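Local coordinates for protein putative NADH-depentdent flavin oxidoreductase (Cupriavidus metallidurans, PDB 5OCS) that probably acts as an FMN-dependent ene-reductase of the Old Yellow Enzyme family, using NAD(P)H to reduce activated carbon-carbon double bonds, at residues E79-L82 / G83-L86; S110-P113 / W114-G117; K154-R157 / D158-A162; G246-A249 / L250-L254; Q308-A311 / I312-N316. All coordinates share one frame; numbering follows the deposited sequence.

Contact 1: residues E79-L82 / G83-L86; sequences EAAL and GRVL
Leu82 and Leu86, one turn apart, pack on the buried side of helix 76-92, with Leu82 CG 4.2 Å from Leu86 CD1. The backbone between them is drawn tight: Leu86 N donates to Leu82 O at 2.9 Å, and the bond is almost straight (170° at the hydrogen). Leu86 CG lies beside its own backbone N (chi1 -67°), which folds the side chain back over that carbonyl and brings CG to 3.4 Å from Leu82 O. The helix is the crossover between strands 52-59 and 96-102 of a (beta/alpha)8 barrel, and both leucines press on the second of these, at Ile99 and Val97. Val85 faces helix 36-46 instead, on His38 and Leu42, and its N reaches Ala81 O only weakly, at 3.5 Å. The opposite character appears at Arg84, on the solvent side with Ala80. Its chain bends at chi3 (-81°) and lays one face of the guanidinium over the preceding turn, NH1 3.5 Å from Ala81 CA and NH2 3.8 Å from Ala80 O, a loose contact without a hydrogen bond. Glu79 reaches away from the turn and makes salt bridges to Arg166 and Arg169.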
loop_
_atom_site.group_PDB
_atom_site.type_symbol
_atom_site.label_atom_id
_atom_site.label_comp_id
_atom_site.label_asym_id
_atom_site.label_seq_id
_atom_site.Cartn_x
_atom_site.Cartn_y
_atom_site.Cartn_z
ATOM N N GLU D 79 -11.315 -20.290 0.673
ATOM C CA GLU D 79 -9.951 -20.704 1.068
ATOM C C GLU D 79 -8.938 -20.395 -0.028
ATOM O O GLU D 79 -7.896 -19.797 0.235
ATOM C CB GLU D 79 -9.879 -22.173 1.468
ATOM C CG GLU D 79 -8.520 -22.595 2.051
ATOM C CD GLU D 79 -8.555 -24.026 2.555
ATOM O OE1 GLU D 79 -9.684 -24.597 2.769
ATOM O OE2 GLU D 79 -7.452 -24.603 2.709
ATOM N N ALA D 80 -9.244 -20.792 -1.248
ATOM C CA ALA D 80 -8.380 -20.495 -2.383
ATOM C C ALA D 80 -8.147 -18.996 -2.598
ATOM O O ALA D 80 -7.023 -18.596 -2.848
ATOM C CB ALA D 80 -8.908 -21.117 -3.691
ATOM N N ALA D 81 -9.202 -18.191 -2.514
ATOM C CA ALA D 81 -9.105 -16.724 -2.720
ATOM C C ALA D 81 -8.215 -16.074 -1.667
ATOM O O ALA D 81 -7.336 -15.274 -1.975
ATOM C CB ALA D 81 -10.489 -16.076 -2.718
ATOM N N LEU D 82 -8.398 -16.464 -0.427
ATOM C CA LEU D 82 -7.507 -15.951 0.630
ATOM C C LEU D 82 -6.059 -16.452 0.484
ATOM O O LEU D 82 -5.104 -15.695 0.701
ATOM C CB LEU D 82 -8.094 -16.269 2.005
ATOM C CG LEU D 82 -7.457 -15.625 3.231
ATOM C CD1 LEU D 82 -7.344 -14.116 3.136
ATOM C CD2 LEU D 82 -8.265 -16.025 4.459
ATOM N N GLY D 83 -5.903 -17.708 0.070
ATOM C CA GLY D 83 -4.591 -18.304 -0.181
ATOM C C GLY D 83 -3.801 -17.528 -1.226
ATOM O O GLY D 83 -2.559 -17.369 -1.069
ATOM N N ARG D 84 -4.484 -17.017 -2.262
ATOM C CA ARG D 84 -3.794 -16.197 -3.285
ATOM C C ARG D 84 -3.210 -14.924 -2.685
ATOM O O ARG D 84 -2.060 -14.567 -2.949
ATOM C CB ARG D 84 -4.710 -15.845 -4.436
ATOM C CG ARG D 84 -5.014 -17.035 -5.340
ATOM C CD ARG D 84 -5.752 -16.605 -6.640
ATOM N NE ARG D 84 -7.188 -16.417 -6.436
ATOM C CZ ARG D 84 -8.108 -17.403 -6.400
ATOM N NH1 ARG D 84 -9.376 -17.093 -6.186
ATOM N NH2 ARG D 84 -7.776 -18.694 -6.556
ATOM N N VAL D 85 -3.984 -14.277 -1.839
ATOM C CA VAL D 85 -3.518 -13.085 -1.118
ATOM C C VAL D 85 -2.368 -13.422 -0.192
ATOM O O VAL D 85 -1.322 -12.738 -0.193
ATOM C CB VAL D 85 -4.665 -12.432 -0.313
ATOM C CG1 VAL D 85 -4.153 -11.234 0.462
ATOM C CG2 VAL D 85 -5.763 -11.953 -1.249
ATOM N N LEU D 86 -2.534 -14.465 0.619
ATOM C CA LEU D 86 -1.451 -14.838 1.547
ATOM C C LEU D 86 -0.154 -15.191 0.832
ATOM O O LEU D 86 0.914 -14.906 1.315
ATOM C CB LEU D 86 -1.861 -16.039 2.427
ATOM C CG LEU D 86 -2.975 -15.749 3.402
ATOM C CD1 LEU D 86 -3.567 -17.053 3.938
ATOM C CD2 LEU D 86 -2.462 -14.875 4.553
#

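Contact 2: residues S110-P113 / W114-G117; sequences SEAP and WDGG
Ala112 O is gripped by two amide donors from 114-117, in a pair of overlapping type I beta turns within the loop that follows barrel strand 96-102. Asp115 N reaches it at 2.9 Å and Gly117 N at 3.1 Å, from opposite faces of the carbonyl plane, each standing well above it and not on a lone pair. The second turn is closed by Gly116 N, which donates to Pro113 O at 3.0 Å. Positive phi at Gly116 and Gly117 then swings the chain back beside Glu111. Ala112 N gives its hydrogen to a water at 2.8 Å, and that water donates to both Glu111 OE1 and Asp115 OD2. It therefore bridges two carboxylates set 75° apart and probably eases the nearness of their like charges; Glu111 OE2 has its own partner in a salt bridge to Arg126. On the apolar side, Trp114 CG takes the crowded position between the backbone N and the carbonyl carbon (chi1 44°), and Ala112 CB sits over a face of the five-membered ring in a CH-pi contact, 4.2 Å from the centroid. Phe368 and Lys349 of the second subunit pack on Pro113 and Trp114, while the Pro113 side chain is about 7 Å from that of Cys25, an FMN-binding residue. Last, the CA-H of Gly117 aims at Glu111 O, CA to O 3.3 Å.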
loop_
_atom_site.group_PDB
_atom_site.type_symbol
_atom_site.label_atom_id
_atom_site.label_comp_id
_atom_site.label_asym_id
_atom_site.label_seq_id
_atom_site.Cartn_x
_atom_site.Cartn_y
_atom_site.Cartn_z
ATOM N N SER D 110 -26.498 -7.188 7.405
ATOM C CA SER D 110 -26.522 -5.724 7.428
ATOM C C SER D 110 -25.755 -5.135 6.227
ATOM O O SER D 110 -25.017 -5.822 5.523
ATOM C CB SER D 110 -25.908 -5.206 8.704
ATOM O OG SER D 110 -26.665 -5.643 9.819
ATOM N N GLU D 111 -25.970 -3.849 5.999
ATOM C CA GLU D 111 -25.326 -3.128 4.897
ATOM C C GLU D 111 -23.944 -2.695 5.345
ATOM O O GLU D 111 -23.690 -2.541 6.545
ATOM C CB GLU D 111 -26.142 -1.879 4.509
ATOM C CG GLU D 111 -27.524 -2.166 3.949
ATOM C CD GLU D 111 -27.528 -2.721 2.515
ATOM O OE1 GLU D 111 -26.490 -3.151 1.964
ATOM O OE2 GLU D 111 -28.608 -2.808 1.917
ATOM N N ALA D 112 -23.057 -2.508 4.378
ATOM C CA ALA D 112 -21.746 -1.915 4.603
ATOM C C ALA D 112 -21.866 -0.436 5.014
ATOM O O ALA D 112 -22.936 0.181 4.831
ATOM C CB ALA D 112 -20.892 -2.089 3.347
ATOM N N PRO D 113 -20.808 0.140 5.637
ATOM C CA PRO D 113 -20.935 1.524 6.189
ATOM C C PRO D 113 -21.364 2.551 5.147
ATOM O O PRO D 113 -22.237 3.372 5.407
ATOM C CB PRO D 113 -19.520 1.824 6.698
ATOM C CG PRO D 113 -18.952 0.468 7.046
ATOM C CD PRO D 113 -19.529 -0.486 6.026
ATOM N N TRP D 114 -20.756 2.500 3.966
ATOM C CA TRP D 114 -21.105 3.440 2.883
ATOM C C TRP D 114 -22.529 3.259 2.354
ATOM O O TRP D 114 -23.047 4.168 1.696
ATOM C CB TRP D 114 -20.108 3.412 1.714
ATOM C CG TRP D 114 -19.681 2.034 1.280
ATOM C CD1 TRP D 114 -20.283 1.209 0.364
ATOM C CD2 TRP D 114 -18.544 1.324 1.769
ATOM N NE1 TRP D 114 -19.604 0.028 0.283
ATOM C CE2 TRP D 114 -18.529 0.072 1.133
ATOM C CE3 TRP D 114 -17.558 1.607 2.730
ATOM C CZ2 TRP D 114 -17.530 -0.880 1.385
ATOM C CZ3 TRP D 114 -16.592 0.682 2.983
ATOM C CH2 TRP D 114 -16.565 -0.549 2.299
ATOM N N ASP D 115 -23.155 2.124 2.647
ATOM C CA ASP D 115 -24.563 1.895 2.325
ATOM C C ASP D 115 -25.502 2.101 3.512
ATOM O O ASP D 115 -26.669 1.740 3.428
ATOM C CB ASP D 115 -24.724 0.501 1.734
ATOM C CG ASP D 115 -23.978 0.338 0.417
ATOM O OD1 ASP D 115 -23.926 1.314 -0.357
ATOM O OD2 ASP D 115 -23.431 -0.745 0.194
ATOM N N GLY D 116 -24.993 2.689 4.593
ATOM C CA GLY D 116 -25.825 3.106 5.740
ATOM C C GLY D 116 -25.878 2.156 6.912
ATOM O O GLY D 116 -26.457 2.491 7.940
ATOM N N GLY D 117 -25.293 0.968 6.762
ATOM C CA GLY D 117 -25.168 0.041 7.863
ATOM C C GLY D 117 -26.446 -0.596 8.384
ATOM O O GLY D 117 -26.405 -1.287 9.418
HETATM O O HOH W 1 -23.807 -2.938 1.733
#

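Contact 3: residues K154-R157 / D158-A162; sequences KKIR and DDFVA
Lys155 reaches one turn forward along helix 150-169 to grip Asp159. Its CB points away from residues 158-162, but CG, placed anti to the backbone N (chi1 -168°), already lies 3.6 Å from Asp159 OD2. CD and CE carry the extended chain past the same oxygen, at 4.0 and 3.8 Å. A bend at chi4 (-70°) then turns NZ back onto OD2, 2.6 Å away, in a short salt bridge that uses the syn lone pair of the carboxylate. A water takes a hydrogen from Lys155 NZ and gives one to Asp159 OD1, so both carboxylate oxygens are linked to the ammonium group. NZ has a further salt bridge to Glu63, and this sharing of one lysine would probably favour the charged form of both acids. Lys154 and Asp158 repeat the pattern on the exposed flank at longer range, NZ to OD2 3.2 Å, again through the syn lone pair. The buried flank differs: Ile156 and Phe160 run side by side, with Ile156 CG2 3.7 Å from Phe160 CD2, and the ring's edge meets Ile156 O in plane, CD2 to O 3.3 Å. Both side chains pack on helix 204-221, at Phe210 and Val214, and Arg157 bridges to Glu213 there. Pairing i to i+4 is common on exposed helix flanks; with its apolar flank on helix 204-221, this is an amphipathic outer helix of the TIM barrel.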
loop_
_atom_site.group_PDB
_atom_site.type_symbol
_atom_site.label_atom_id
_atom_site.label_comp_id
_atom_site.label_asym_id
_atom_site.label_seq_id
_atom_site.Cartn_x
_atom_site.Cartn_y
_atom_site.Cartn_z
ATOM N N LYS D 154 -24.430 -26.231 17.873
ATOM C CA LYS D 154 -23.494 -27.200 17.312
ATOM C C LYS D 154 -22.974 -26.815 15.941
ATOM O O LYS D 154 -21.752 -26.916 15.708
ATOM C CB LYS D 154 -24.116 -28.599 17.260
ATOM C CG LYS D 154 -23.233 -29.659 16.620
ATOM C CD LYS D 154 -23.902 -31.030 16.788
ATOM C CE LYS D 154 -23.390 -32.126 15.857
ATOM N NZ LYS D 154 -21.919 -32.128 15.826
ATOM N N LYS D 155 -23.855 -26.372 15.045
ATOM C CA LYS D 155 -23.416 -25.867 13.741
ATOM C C LYS D 155 -22.376 -24.764 13.922
ATOM O O LYS D 155 -21.298 -24.811 13.328
ATOM C CB LYS D 155 -24.569 -25.341 12.893
ATOM C CG LYS D 155 -24.196 -25.081 11.450
ATOM C CD LYS D 155 -25.264 -24.388 10.637
ATOM C CE LYS D 155 -24.805 -24.164 9.217
ATOM N NZ LYS D 155 -23.726 -23.137 9.142
ATOM N N ILE D 156 -22.657 -23.802 14.782
ATOM C CA ILE D 156 -21.683 -22.717 15.005
ATOM C C ILE D 156 -20.335 -23.222 15.530
ATOM O O ILE D 156 -19.292 -22.819 14.971
ATOM C CB ILE D 156 -22.273 -21.604 15.892
ATOM C CG1 ILE D 156 -23.384 -20.904 15.102
ATOM C CG2 ILE D 156 -21.191 -20.608 16.305
ATOM C CD1 ILE D 156 -24.407 -20.242 16.010
ATOM N N ARG D 157 -20.333 -24.083 16.568
ATOM C CA ARG D 157 -19.094 -24.673 17.055
ATOM C C ARG D 157 -18.342 -25.326 15.895
ATOM O O ARG D 157 -17.149 -25.057 15.694
ATOM C CB ARG D 157 -19.279 -25.740 18.151
ATOM C CG ARG D 157 -19.991 -25.294 19.420
ATOM C CD ARG D 157 -19.954 -26.352 20.537
ATOM N NE ARG D 157 -20.914 -25.978 21.587
ATOM C CZ ARG D 157 -22.214 -26.283 21.587
ATOM N NH1 ARG D 157 -22.724 -27.044 20.623
ATOM N NH2 ARG D 157 -23.012 -25.841 22.591
ATOM N N ASP D 158 -19.047 -26.170 15.140
ATOM C CA ASP D 158 -18.394 -26.929 14.098
ATOM C C ASP D 158 -17.892 -26.009 12.983
ATOM O O ASP D 158 -16.881 -26.319 12.375
ATOM C CB ASP D 158 -19.313 -27.980 13.519
ATOM C CG ASP D 158 -19.615 -29.090 14.494
ATOM O OD1 ASP D 158 -18.890 -29.284 15.516
ATOM O OD2 ASP D 158 -20.616 -29.737 14.231
ATOM N N ASP D 159 -18.610 -24.919 12.716
ATOM C CA ASP D 159 -18.218 -23.941 11.673
ATOM C C ASP D 159 -16.932 -23.199 12.099
ATOM O O ASP D 159 -16.023 -22.995 11.276
ATOM C CB ASP D 159 -19.329 -22.933 11.384
ATOM C CG ASP D 159 -20.521 -23.540 10.677
ATOM O OD1 ASP D 159 -20.421 -24.681 10.145
ATOM O OD2 ASP D 159 -21.557 -22.857 10.614
ATOM N N PHE D 160 -16.844 -22.820 13.370
ATOM C CA PHE D 160 -15.608 -22.249 13.897
ATOM C C PHE D 160 -14.419 -23.213 13.731
ATOM O O PHE D 160 -13.322 -22.814 13.338
ATOM C CB PHE D 160 -15.753 -21.811 15.341
ATOM C CG PHE D 160 -16.192 -20.377 15.503
ATOM C CD1 PHE D 160 -15.247 -19.351 15.551
ATOM C CD2 PHE D 160 -17.562 -20.037 15.611
ATOM C CE1 PHE D 160 -15.635 -18.009 15.692
ATOM C CE2 PHE D 160 -17.953 -18.703 15.780
ATOM C CZ PHE D 160 -16.988 -17.683 15.795
ATOM N N VAL D 161 -14.656 -24.462 14.077
ATOM C CA VAL D 161 -13.688 -25.523 13.881
ATOM C C VAL D 161 -13.295 -25.682 12.426
ATOM O O VAL D 161 -12.094 -25.755 12.141
ATOM C CB VAL D 161 -14.191 -26.871 14.450
ATOM C CG1 VAL D 161 -13.238 -28.012 14.051
ATOM C CG2 VAL D 161 -14.298 -26.773 15.971
ATOM N N ALA D 162 -14.263 -25.735 11.521
ATOM C CA ALA D 162 -13.960 -25.937 10.107
ATOM C C ALA D 162 -13.107 -24.781 9.601
ATOM O O ALA D 162 -12.100 -24.987 8.910
ATOM C CB ALA D 162 -15.199 -26.133 9.256
HETATM O O HOH W 2 -21.394 -24.728 7.857
#

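Contact 4: residues G246-A249 / L250-L254; sequences GTIA and LSHEL
Ser251 turns its hydroxyl back on the preceding turn of helix 244-256: with OG beside its own backbone N (chi1 -61°), OG donates to Thr247 O at 2.8 Å. The same oxygen takes the backbone hydrogen of Ser251 N at 2.9 Å, and the two donors arrive from opposite faces of the carbonyl plane. The buried hydroxyl is thus satisfied within the helix. Ile248 and His252 share another side and lie alongside each other, pointing the same way. The CG2 branch of Ile248 does the touching, 3.7 Å from both CD2 and NE2 of His252. Putting CG1 beside the backbone N (chi1 -68°) is what leaves CG2 facing along the helix to the imidazole. His252 CD2 is also 3.3 Å from Ile248 O, which meets the ring obliquely. Leu250 adopts the other common helical conformation: with CG anti to the backbone N, its branches point off this turn, onto Met230 and Val232 of strand 228-233 and Met208 and Leu212 of helix 204-221; its CB stays 3.3 Å from Gly246 O. Two polar ends have partners outside these turns, Thr247 OG1 in a hydrogen bond to Ala234 O and Glu253 OE1 in a salt bridge to Arg257, while Glu253 CG rests on Ala249 O. Helix 244-256 is the crossover of a beta-alpha-beta unit, joining parallel strands 228-233 and 262-265 of the barrel, and packs between the sheet and its neighbouring helices 204-221 and 284-293.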
loop_
_atom_site.group_PDB
_atom_site.type_symbol
_atom_site.label_atom_id
_atom_site.label_comp_id
_atom_site.label_asym_id
_atom_site.label_seq_id
_atom_site.Cartn_x
_atom_site.Cartn_y
_atom_site.Cartn_z
ATOM N N GLY D 246 -16.889 -9.093 34.364
ATOM C CA GLY D 246 -17.039 -10.198 33.449
ATOM C C GLY D 246 -15.783 -10.418 32.613
ATOM O O GLY D 246 -15.347 -11.556 32.415
ATOM N N THR D 247 -15.259 -9.331 32.059
ATOM C CA THR D 247 -14.030 -9.400 31.270
ATOM C C THR D 247 -12.894 -10.086 32.037
ATOM O O THR D 247 -12.160 -10.903 31.466
ATOM C CB THR D 247 -13.606 -7.995 30.836
ATOM O OG1 THR D 247 -14.639 -7.513 30.004
ATOM C CG2 THR D 247 -12.340 -7.984 30.045
ATOM N N ILE D 248 -12.730 -9.718 33.300
ATOM C CA ILE D 248 -11.655 -10.286 34.119
ATOM C C ILE D 248 -11.907 -11.764 34.339
ATOM O O ILE D 248 -10.982 -12.559 34.217
ATOM C CB ILE D 248 -11.470 -9.505 35.444
ATOM C CG1 ILE D 248 -10.919 -8.128 35.116
ATOM C CG2 ILE D 248 -10.499 -10.236 36.379
ATOM C CD1 ILE D 248 -11.009 -7.112 36.212
ATOM N N ALA D 249 -13.155 -12.137 34.626
ATOM C CA ALA D 249 -13.488 -13.544 34.872
ATOM C C ALA D 249 -13.307 -14.384 33.596
ATOM O O ALA D 249 -12.794 -15.524 33.610
ATOM C CB ALA D 249 -14.910 -13.656 35.401
ATOM N N LEU D 250 -13.723 -13.802 32.478
ATOM C CA LEU D 250 -13.534 -14.475 31.216
ATOM C C LEU D 250 -12.007 -14.640 30.893
ATOM O O LEU D 250 -11.591 -15.715 30.432
ATOM C CB LEU D 250 -14.298 -13.745 30.110
ATOM C CG LEU D 250 -14.128 -14.320 28.686
ATOM C CD1 LEU D 250 -14.725 -15.710 28.594
ATOM C CD2 LEU D 250 -14.817 -13.394 27.683
ATOM N N SER D 251 -11.214 -13.621 31.172
ATOM C CA SER D 251 -9.765 -13.630 30.885
ATOM C C SER D 251 -9.058 -14.673 31.761
ATOM O O SER D 251 -8.203 -15.423 31.274
ATOM C CB SER D 251 -9.171 -12.269 31.054
ATOM O OG SER D 251 -9.779 -11.349 30.140
ATOM N N HIS D 252 -9.492 -14.812 33.017
ATOM C CA HIS D 252 -8.976 -15.932 33.862
ATOM C C HIS D 252 -9.297 -17.299 33.241
ATOM O O HIS D 252 -8.439 -18.204 33.197
ATOM C CB HIS D 252 -9.505 -15.890 35.338
ATOM C CG HIS D 252 -8.876 -14.831 36.203
ATOM N ND1 HIS D 252 -7.543 -14.833 36.545
ATOM C CD2 HIS D 252 -9.416 -13.761 36.826
ATOM C CE1 HIS D 252 -7.282 -13.799 37.321
ATOM N NE2 HIS D 252 -8.399 -13.120 37.493
ATOM N N GLU D 253 -10.528 -17.483 32.779
ATOM C CA GLU D 253 -10.899 -18.726 32.129
ATOM C C GLU D 253 -10.117 -18.971 30.865
ATOM O O GLU D 253 -9.662 -20.096 30.641
ATOM C CB GLU D 253 -12.371 -18.796 31.831
ATOM C CG GLU D 253 -13.226 -19.104 33.041
ATOM C CD GLU D 253 -12.946 -20.484 33.613
ATOM O OE1 GLU D 253 -12.616 -21.435 32.877
ATOM O OE2 GLU D 253 -13.014 -20.594 34.832
ATOM N N LEU D 254 -9.934 -17.916 30.066
ATOM C CA LEU D 254 -9.138 -18.044 28.830
ATOM C C LEU D 254 -7.717 -18.523 29.148
ATOM O O LEU D 254 -7.209 -19.448 28.512
ATOM C CB LEU D 254 -9.092 -16.709 28.083
ATOM C CG LEU D 254 -10.438 -16.353 27.452
ATOM C CD1 LEU D 254 -10.494 -14.889 27.059
ATOM C CD2 LEU D 254 -10.687 -17.222 26.249
#

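Contact 5: residues Q308-A311 / I312-N316; sequences QAEA and IIANN
Asn315, already out of helical backbone angles, is pressed hard onto the last turn: its N donates to Ala311 O at 2.7 Å while its CB comes within 3.0 Å of the same oxygen. The bond just before it is equally short, Ala314 N to Glu310 O 2.7 Å, whereas Ile312 N to Gln308 O and Ile313 N to Ala309 O are both 3.1 Å, so the helix tightens as it ends. Glu310 sets CG anti to its backbone N and bends at chi2 (60°), which sends the carboxylate along the helix until OE2 meets Ala314 CB at 4.0 Å. The partners that hold that carboxylate are elsewhere, His3 ND1 on OE2 and Leu4 N on OE1, tying the start of the chain to this helix. Ile312 and Ile313 each fold CG1 back over the preceding turn, Ile312 CG1 3.6 Å from Gln308 O and Ile313 CG1 equally far from Ala309 O. Ile312 packs with Ala309 on Ile321 of strand 320-323, and Gln308 O is shared, since Gln282 NE2 also donates to it. Beyond the turn, Asn315 ND2 bonds to Glu317 OE2, Asn316 adopts positive phi (59°) and returns its N to Ile313 O, and Glu317 N closes on Ile312 O. The two backbone bonds, from Asn316 N and Glu317 N, make the Schellman motif, which here ends the crossover helix between barrel strands 297-300 and 320-323.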
loop_
_atom_site.group_PDB
_atom_site.type_symbol
_atom_site.label_atom_id
_atom_site.label_comp_id
_atom_site.label_asym_id
_atom_site.label_seq_id
_atom_site.Cartn_x
_atom_site.Cartn_y
_atom_site.Cartn_z
ATOM N N GLN D 308 2.153 8.230 22.058
ATOM C CA GLN D 308 0.994 7.645 22.747
ATOM C C GLN D 308 1.132 6.129 22.887
ATOM O O GLN D 308 0.928 5.541 23.960
ATOM C CB GLN D 308 -0.303 7.958 22.007
ATOM C CG GLN D 308 -0.715 9.416 21.931
ATOM C CD GLN D 308 -1.958 9.554 21.044
ATOM O OE1 GLN D 308 -1.894 9.319 19.864
ATOM N NE2 GLN D 308 -3.105 9.847 21.635
ATOM N N ALA D 309 1.510 5.464 21.794
ATOM C CA ALA D 309 1.712 4.020 21.830
ATOM C C ALA D 309 2.868 3.593 22.745
ATOM O O ALA D 309 2.734 2.661 23.528
ATOM C CB ALA D 309 1.930 3.509 20.425
ATOM N N GLU D 310 4.004 4.292 22.656
ATOM C CA GLU D 310 5.149 4.022 23.514
ATOM C C GLU D 310 4.716 4.088 24.986
ATOM O O GLU D 310 5.077 3.210 25.798
ATOM C CB GLU D 310 6.256 5.038 23.221
ATOM C CG GLU D 310 7.469 5.034 24.156
ATOM C CD GLU D 310 8.220 3.715 24.186
ATOM O OE1 GLU D 310 8.039 2.845 23.292
ATOM O OE2 GLU D 310 9.034 3.533 25.105
ATOM N N ALA D 311 3.948 5.120 25.311
ATOM C CA ALA D 311 3.558 5.323 26.701
ATOM C C ALA D 311 2.679 4.182 27.199
ATOM O O ALA D 311 2.850 3.706 28.352
ATOM C CB ALA D 311 2.843 6.653 26.901
ATOM N N ILE D 312 1.730 3.744 26.368
ATOM C CA ILE D 312 0.925 2.568 26.717
ATOM C C ILE D 312 1.849 1.403 27.073
ATOM O O ILE D 312 1.613 0.699 28.036
ATOM C CB ILE D 312 -0.100 2.208 25.608
ATOM C CG1 ILE D 312 -1.245 3.237 25.620
ATOM C CG2 ILE D 312 -0.606 0.768 25.748
ATOM C CD1 ILE D 312 -2.118 3.188 24.377
ATOM N N ILE D 313 2.887 1.147 26.279
ATOM C CA ILE D 313 3.730 0.004 26.588
ATOM C C ILE D 313 4.605 0.286 27.809
ATOM O O ILE D 313 4.740 -0.569 28.705
ATOM C CB ILE D 313 4.612 -0.369 25.393
ATOM C CG1 ILE D 313 3.741 -0.740 24.159
ATOM C CG2 ILE D 313 5.573 -1.470 25.752
ATOM C CD1 ILE D 313 2.791 -1.904 24.327
ATOM N N ALA D 314 5.227 1.464 27.816
ATOM C CA ALA D 314 6.228 1.799 28.850
ATOM C C ALA D 314 5.578 1.944 30.219
ATOM O O ALA D 314 6.195 1.606 31.229
ATOM C CB ALA D 314 6.992 3.056 28.474
ATOM N N ASN D 315 4.305 2.369 30.235
ATOM C CA ASN D 315 3.521 2.459 31.464
ATOM C C ASN D 315 2.815 1.142 31.853
ATOM O O ASN D 315 1.942 1.134 32.734
ATOM C CB ASN D 315 2.525 3.635 31.332
ATOM C CG ASN D 315 2.012 4.149 32.680
ATOM O OD1 ASN D 315 2.752 4.147 33.696
ATOM N ND2 ASN D 315 0.735 4.597 32.706
ATOM N N ASN D 316 3.187 0.028 31.218
ATOM C CA ASN D 316 2.691 -1.286 31.550
ATOM C C ASN D 316 1.161 -1.425 31.449
ATOM O O ASN D 316 0.541 -2.159 32.233
ATOM C CB ASN D 316 3.207 -1.698 32.943
ATOM C CG ASN D 316 4.711 -1.928 32.949
ATOM O OD1 ASN D 316 5.181 -2.867 32.349
ATOM N ND2 ASN D 316 5.459 -1.059 33.615
#

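Four of the five contacts are short lengths of the outer helices of one barrel, their centres 17 to 20 Å from the centre of the chain; contact 2 is instead a loop at the subunit interface. Contact 4 is the most buried, and the one side-chain hydrogen bond between its two segments goes to a backbone carbonyl. Contacts 1 and 3 are amphipathic: leucines or an Ile-Phe pair inside, charged groups outside. Their nearest atoms are about 7 Å apart, and Glu79 of contact 1 bonds to arginines on the helix of contact 3. Contacts 3 and 4 both pack on helix 204-221. Contact 5, across the chain's centre from contacts 1 and 3, alone contains a helix end.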